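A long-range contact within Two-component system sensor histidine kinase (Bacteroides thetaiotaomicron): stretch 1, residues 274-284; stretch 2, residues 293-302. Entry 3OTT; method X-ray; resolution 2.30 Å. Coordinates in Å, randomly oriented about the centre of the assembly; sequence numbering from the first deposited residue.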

# COMPACT_ATOMS: atom_id res chain seq x y z
N GLN B 274 1.44 -37.07 19.08
CA GLN B 274 1.02 -35.88 18.36
C GLN B 274 0.47 -34.78 19.29
O GLN B 274 -0.00 -33.78 18.79
CB GLN B 274 -0.04 -36.21 17.32
CG GLN B 274 0.36 -37.14 16.23
CD GLN B 274 -0.85 -37.44 15.34
OE1 GLN B 274 -1.99 -37.57 15.82
NE2 GLN B 274 -0.61 -37.54 14.06
N SER B 275 0.46 -34.99 20.60
CA SER B 275 -0.01 -33.91 21.49
C SER B 275 1.10 -32.90 21.65
O SER B 275 2.24 -33.12 21.20
CB SER B 275 -0.41 -34.43 22.87
OG SER B 275 0.74 -34.86 23.54
N LEU B 276 0.76 -31.78 22.28
CA LEU B 276 1.71 -30.71 22.54
C LEU B 276 2.91 -31.38 23.15
O LEU B 276 2.74 -32.17 24.06
CB LEU B 276 1.13 -29.74 23.55
CG LEU B 276 2.06 -28.65 24.07
CD1 LEU B 276 2.47 -27.75 22.98
CD2 LEU B 276 1.34 -27.86 25.26
N THR B 277 4.10 -31.05 22.67
CA THR B 277 5.34 -31.75 23.06
C THR B 277 5.71 -31.51 24.54
O THR B 277 6.16 -32.43 25.23
CB THR B 277 6.54 -31.31 22.15
OG1 THR B 277 7.64 -32.18 22.38
CG2 THR B 277 7.01 -29.88 22.41
N ASN B 278 5.51 -30.29 25.03
CA ASN B 278 5.78 -30.01 26.44
C ASN B 278 4.86 -28.86 26.88
O ASN B 278 4.46 -28.04 26.05
CB ASN B 278 7.27 -29.65 26.59
CG ASN B 278 7.66 -29.29 28.00
OD1 ASN B 278 7.77 -28.12 28.34
ND2 ASN B 278 7.97 -30.30 28.81
N ASN B 279 4.60 -28.76 28.19
CA ASN B 279 3.57 -27.87 28.77
C ASN B 279 4.13 -26.47 29.01
O ASN B 279 3.36 -25.52 29.25
CB ASN B 279 3.00 -28.44 30.10
CG ASN B 279 1.94 -29.52 29.88
OD1 ASN B 279 1.36 -29.65 28.79
ND2 ASN B 279 1.69 -30.33 30.91
N ILE B 280 5.46 -26.34 29.02
CA ILE B 280 6.00 -25.05 29.26
C ILE B 280 6.27 -24.34 27.96
O ILE B 280 7.24 -24.69 27.26
CB ILE B 280 7.26 -25.04 30.14
CG1 ILE B 280 6.93 -25.52 31.57
CG2 ILE B 280 7.81 -23.58 30.20
CD1 ILE B 280 8.09 -26.26 32.30
N ILE B 281 5.48 -23.30 27.66
CA ILE B 281 5.58 -22.64 26.35
C ILE B 281 6.28 -21.27 26.40
O ILE B 281 5.64 -20.25 26.72
CB ILE B 281 4.19 -22.52 25.68
CG1 ILE B 281 3.59 -23.91 25.44
CG2 ILE B 281 4.27 -21.81 24.32
CD1 ILE B 281 2.06 -23.91 25.32
N TRP B 282 7.57 -21.24 26.04
CA TRP B 282 8.43 -20.03 26.06
C TRP B 282 8.12 -19.01 25.00
O TRP B 282 8.30 -17.85 25.25
CB TRP B 282 9.93 -20.36 25.95
CG TRP B 282 10.43 -21.20 27.10
CD1 TRP B 282 10.79 -22.54 27.05
CD2 TRP B 282 10.53 -20.81 28.47
NE1 TRP B 282 11.16 -22.96 28.29
CE2 TRP B 282 11.00 -21.93 29.18
CE3 TRP B 282 10.29 -19.61 29.16
CZ2 TRP B 282 11.25 -21.89 30.55
CZ3 TRP B 282 10.53 -19.58 30.57
CH2 TRP B 282 11.01 -20.72 31.23
N ASN B 283 7.66 -19.44 23.81
CA ASN B 283 7.42 -18.54 22.68
C ASN B 283 6.43 -19.13 21.71
O ASN B 283 6.41 -20.36 21.49
CB ASN B 283 8.75 -18.17 21.94
CG ASN B 283 8.61 -16.93 21.05
OD1 ASN B 283 8.45 -17.05 19.79
ND2 ASN B 283 8.62 -15.74 21.67
N ILE B 284 5.59 -18.27 21.12
CA ILE B 284 4.64 -18.67 20.13
C ILE B 284 4.87 -17.73 18.99
O ILE B 284 4.91 -16.49 19.15
CB ILE B 284 3.13 -18.53 20.63
CG1 ILE B 284 2.87 -19.30 21.94
CG2 ILE B 284 2.12 -18.96 19.56
CD1 ILE B 284 1.41 -19.04 22.52
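Stretch 2, residues 293-302: WLGTDYGISL

The apolar centre of the contact is L294. Its CD2 lies 3.7 Å from I284 CG1 and 4.4 Å from I281 CG2, while its CD1 lies 3.8 Å from L276 CD1. L294 has chi1 in m and chi2 in t. I281, I284, L294 and T296 share one face of the sheet, and T296 CG2 comes within 4.3 Å of I281 CG1.

Except for L276, which lies in the loop before, these side chains sit on two antiparallel strands, 281-284 and 293-296. The strand axes cross at 155° and approach to 4.7 Å. I284 pairs with L294 at a CA-CA distance of 4.7 Å, and I281 with T296 at 4.5 Å. N283 pairs with G295 between them. G295 N donates to N283 O at 2.9 Å with a nearly straight bond. N283 N returns a bond to G295 O at 3.3 Å.

The register shifts by one between I281 and N283, so W282 forms a beta bulge. Its phi/psi of -71/-33 departs from extended values. The bulge brings two successive amides to one carbonyl: W282 N also reaches G295 O, at 2.8 Å, in a weak bond.

Toward the turn after T296 the contact becomes polar. W282 NE1 donates to D297 OD1 at 2.9 Å, with the carboxylate oxygen at the edge of the indole ring. D297 N donates to I280 O at 3.1 Å and makes a weak bond to N278 OD1 at 3.4 Å. N278 OD1 also accepts from I280 N at 3.0 Å, so this side chain links its own loop to the turn of stretch 2.

T277 points toward stretch 2. Its CG2 packs 3.3 Å from T296 OG1, and its OG1 lies 2.9 Å from Y298 O. T277 N donates to S301 OG at 3.0 Å, tying the loop to the returning strand that contains S301.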

# COMPACT_ATOMS: atom_id res chain seq x y z
N TRP B 293 4.00 -21.83 15.58
CA TRP B 293 5.18 -22.49 16.06
C TRP B 293 5.18 -22.30 17.57
O TRP B 293 5.11 -21.17 18.03
CB TRP B 293 6.47 -21.83 15.42
CG TRP B 293 6.48 -21.99 13.92
CD1 TRP B 293 5.78 -21.27 12.99
CD2 TRP B 293 7.15 -23.04 13.19
NE1 TRP B 293 5.99 -21.77 11.74
CE2 TRP B 293 6.83 -22.86 11.83
CE3 TRP B 293 8.00 -24.08 13.56
CZ2 TRP B 293 7.37 -23.68 10.82
CZ3 TRP B 293 8.52 -24.93 12.58
CH2 TRP B 293 8.22 -24.71 11.22
N LEU B 294 5.28 -23.38 18.33
CA LEU B 294 5.37 -23.31 19.82
C LEU B 294 6.70 -23.86 20.25
O LEU B 294 7.04 -25.03 19.98
CB LEU B 294 4.26 -24.13 20.52
CG LEU B 294 2.88 -23.96 19.88
CD1 LEU B 294 1.96 -25.15 20.23
CD2 LEU B 294 2.29 -22.64 20.45
N GLY B 295 7.44 -23.01 20.96
CA GLY B 295 8.75 -23.36 21.50
C GLY B 295 8.63 -23.59 22.99
O GLY B 295 8.18 -22.67 23.77
N THR B 296 9.08 -24.77 23.39
CA THR B 296 8.80 -25.28 24.66
C THR B 296 10.09 -25.71 25.34
O THR B 296 11.19 -25.58 24.80
CB THR B 296 7.84 -26.47 24.59
OG1 THR B 296 8.60 -27.60 24.20
CG2 THR B 296 6.72 -26.26 23.56
N ASP B 297 9.91 -26.18 26.57
CA ASP B 297 10.97 -26.67 27.37
C ASP B 297 11.46 -28.02 26.85
O ASP B 297 12.48 -28.49 27.30
CB ASP B 297 10.49 -26.83 28.82
CG ASP B 297 11.52 -26.39 29.81
OD1 ASP B 297 12.12 -25.32 29.59
OD2 ASP B 297 11.74 -27.11 30.81
N TYR B 298 10.77 -28.61 25.87
CA TYR B 298 11.29 -29.80 25.22
C TYR B 298 10.82 -29.91 23.75
O TYR B 298 9.80 -30.56 23.45
CB TYR B 298 11.01 -31.05 26.07
CG TYR B 298 11.59 -32.35 25.49
CD1 TYR B 298 12.96 -32.59 25.46
CD2 TYR B 298 10.74 -33.34 24.97
CE1 TYR B 298 13.46 -33.76 24.90
CE2 TYR B 298 11.23 -34.51 24.45
CZ TYR B 298 12.58 -34.71 24.41
OH TYR B 298 13.04 -35.87 23.89
N GLY B 299 11.57 -29.31 22.83
CA GLY B 299 11.21 -29.36 21.41
C GLY B 299 10.19 -28.29 20.96
O GLY B 299 9.83 -27.37 21.73
N ILE B 300 9.63 -28.52 19.79
CA ILE B 300 8.77 -27.60 19.08
C ILE B 300 7.54 -28.34 18.67
O ILE B 300 7.60 -29.46 18.22
CB ILE B 300 9.50 -27.12 17.79
CG1 ILE B 300 10.59 -26.15 18.14
CG2 ILE B 300 8.56 -26.51 16.74
CD1 ILE B 300 11.69 -26.06 17.08
N SER B 301 6.40 -27.70 18.82
CA SER B 301 5.15 -28.21 18.37
C SER B 301 4.69 -27.30 17.26
O SER B 301 4.62 -26.05 17.41
CB SER B 301 4.14 -28.20 19.52
OG SER B 301 4.06 -29.45 20.18
N LEU B 302 4.41 -27.88 16.10
CA LEU B 302 4.06 -27.04 14.95
C LEU B 302 2.61 -27.30 14.65
O LEU B 302 2.20 -28.44 14.50
CB LEU B 302 4.92 -27.42 13.75
CG LEU B 302 4.44 -26.99 12.34
CD1 LEU B 302 4.20 -25.51 12.26
CD2 LEU B 302 5.47 -27.42 11.24